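Local coordinates for novel protein similar to vertebrate potassium voltage-gated channel, subfamily H (Eag-related) family (Danio rerio, PDB 3UKN) that probably forms the pore of a tetrameric voltage-gated delayed-rectifier potassium channel, represented here by its cytoplasmic C-linker and cyclic nucleotide-binding homology domain, at residues G146-T151 with E195-L200. Sequence-based numbering, arbitrary orientation.
Sequences GSDSLT and EIQHDL
I196, on helix 186-199, and L200, four residues on, pack with their methyls against the end of strand 144-146 and the loop that leaves it. I196 CD1 meets L150 CD1 tip to tip at 3.3 Å, tighter than usual for two methyls. The side chains cross at about a right angle. I196 is fully extended, with CG1 anti to the backbone N (chi1 -174°), so CD1 also lies 3.5 Å from S147 O. L200 spreads its branches along the backbone, CD1 3.6 Å from G146 N and CD2 3.8 Å from S147 C. D148 and Q197 run side by side, with carboxylate and amide planes 19° apart. Q197 NE2 touches D148 CB at 3.6 Å, a contact with the methylene and not a bond to the carboxylate.

In this cyclic nucleotide-binding homology domain, the contact joins the beta-roll to the C-terminal helix and the short strand 200-203 after it. That strand pairs parallel to 144-146, through backbone hydrogen bonds of G146 with Y202 and L204. Y202, N203 and L204 form the intrinsic ligand of KCNH channels, in the place of a cyclic nucleotide. The loop after strand 144-146 probably corresponds to the phosphate-binding cassette of nucleotide-binding relatives.

D148 turns its OD1 to this C-terminal tail, in a hydrogen bond to N203 ND2 and a salt bridge to R205. Within the loop, S149 N makes a weak but nearly straight bond to S147 OG (3.4 Å, 172°). L150 is buried further by L175, L178 and F192, while its carbonyl oxygen accepts a hydrogen bond from R179.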
loop_
_atom_site.group_PDB
_atom_site.type_symbol
_atom_site.label_atom_id
_atom_site.label_comp_id
_atom_site.label_asym_id
_atom_site.label_seq_id
_atom_site.Cartn_x
_atom_site.Cartn_y
_atom_site.Cartn_z
ATOM N N GLY B 146 14.914 5.847 -12.918
ATOM C CA GLY B 146 15.221 5.314 -11.608
ATOM C C GLY B 146 16.520 5.801 -11.008
ATOM O O GLY B 146 16.881 6.977 -11.101
ATOM N N SER B 147 17.219 4.871 -10.376
ATOM C CA SER B 147 18.470 5.164 -9.713
ATOM C C SER B 147 19.389 3.954 -9.832
ATOM O O SER B 147 18.937 2.847 -10.120
ATOM C CB SER B 147 18.211 5.503 -8.249
ATOM O OG SER B 147 19.407 5.509 -7.503
ATOM N N ASP B 148 20.680 4.184 -9.620
ATOM C CA ASP B 148 21.707 3.171 -9.793
ATOM C C ASP B 148 21.999 2.370 -8.522
ATOM O O ASP B 148 22.676 1.353 -8.591
ATOM C CB ASP B 148 23.001 3.828 -10.286
ATOM C CG ASP B 148 23.580 4.797 -9.277
ATOM O OD1 ASP B 148 23.017 5.897 -9.117
ATOM O OD2 ASP B 148 24.599 4.463 -8.638
ATOM N N SER B 149 21.514 2.803 -7.363
ATOM C CA SER B 149 21.829 2.050 -6.139
ATOM C C SER B 149 20.607 1.446 -5.460
ATOM O O SER B 149 20.278 1.786 -4.326
ATOM C CB SER B 149 22.624 2.904 -5.149
ATOM O OG SER B 149 24.011 2.819 -5.421
ATOM N N LEU B 150 19.958 0.522 -6.156
ATOM C CA LEU B 150 18.635 0.071 -5.775
ATOM C C LEU B 150 18.609 -1.017 -4.708
ATOM O O LEU B 150 17.552 -1.294 -4.141
ATOM C CB LEU B 150 17.871 -0.395 -7.013
ATOM C CG LEU B 150 17.679 0.671 -8.095
ATOM C CD1 LEU B 150 16.923 0.107 -9.287
ATOM C CD2 LEU B 150 16.945 1.875 -7.533
ATOM N N THR B 151 19.749 -1.636 -4.424
ATOM C CA THR B 151 19.724 -2.836 -3.596
ATOM C C THR B 151 20.383 -2.701 -2.229
ATOM O O THR B 151 20.628 -3.710 -1.574
ATOM C CB THR B 151 20.343 -4.065 -4.319
ATOM O OG1 THR B 151 21.772 -3.951 -4.353
ATOM C CG2 THR B 151 19.798 -4.204 -5.738
ATOM N N GLU B 195 24.260 -4.168 -14.459
ATOM C CA GLU B 195 23.629 -3.981 -15.771
ATOM C C GLU B 195 22.604 -2.847 -15.866
ATOM O O GLU B 195 22.359 -2.305 -16.949
ATOM C CB GLU B 195 22.977 -5.273 -16.256
ATOM C CG GLU B 195 23.831 -6.517 -16.109
ATOM C CD GLU B 195 24.640 -6.837 -17.340
ATOM O OE1 GLU B 195 24.403 -6.199 -18.382
ATOM O OE2 GLU B 195 25.514 -7.728 -17.267
ATOM N N ILE B 196 21.994 -2.490 -14.749
ATOM C CA ILE B 196 20.914 -1.526 -14.801
ATOM C C ILE B 196 21.358 -0.208 -15.419
ATOM O O ILE B 196 20.567 0.492 -16.076
ATOM C CB ILE B 196 20.307 -1.273 -13.408
ATOM C CG1 ILE B 196 19.065 -0.365 -13.523
ATOM C CG2 ILE B 196 21.372 -0.719 -12.445
ATOM C CD1 ILE B 196 18.517 0.040 -12.205
ATOM N N GLN B 197 22.616 0.155 -15.242
ATOM C CA GLN B 197 23.008 1.471 -15.724
ATOM C C GLN B 197 23.039 1.580 -17.256
ATOM O O GLN B 197 22.825 2.670 -17.798
ATOM C CB GLN B 197 24.314 1.926 -15.096
ATOM C CG GLN B 197 24.171 2.382 -13.669
ATOM C CD GLN B 197 25.529 2.656 -13.016
ATOM O OE1 GLN B 197 26.352 1.751 -12.873
ATOM N NE2 GLN B 197 25.761 3.901 -12.624
ATOM N N HIS B 198 23.286 0.472 -17.957
ATOM C CA HIS B 198 23.215 0.503 -19.422
ATOM C C HIS B 198 21.804 0.870 -19.914
ATOM O O HIS B 198 21.635 1.391 -21.016
ATOM C CB HIS B 198 23.565 -0.863 -20.039
ATOM C CG HIS B 198 24.919 -1.384 -19.681
ATOM N ND1 HIS B 198 25.105 -2.614 -19.087
ATOM C CD2 HIS B 198 26.155 -0.861 -19.865
ATOM C CE1 HIS B 198 26.399 -2.821 -18.901
ATOM N NE2 HIS B 198 27.055 -1.774 -19.370
ATOM N N ASP B 199 20.781 0.543 -19.128
ATOM C CA ASP B 199 19.405 0.729 -19.587
ATOM C C ASP B 199 18.728 1.940 -18.949
ATOM O O ASP B 199 17.644 2.345 -19.379
ATOM C CB ASP B 199 18.586 -0.534 -19.336
ATOM C CG ASP B 199 18.976 -1.673 -20.269
ATOM O OD1 ASP B 199 19.220 -1.414 -21.463
ATOM O OD2 ASP B 199 19.060 -2.824 -19.805
ATOM N N LEU B 200 19.383 2.513 -17.936
ATOM C CA LEU B 200 18.867 3.660 -17.185
ATOM C C LEU B 200 19.005 4.955 -17.989
ATOM O O LEU B 200 20.105 5.486 -18.183
ATOM C CB LEU B 200 19.629 3.766 -15.870
ATOM C CG LEU B 200 19.066 4.556 -14.692
ATOM C CD1 LEU B 200 17.673 4.071 -14.289
ATOM C CD2 LEU B 200 20.036 4.427 -13.528
#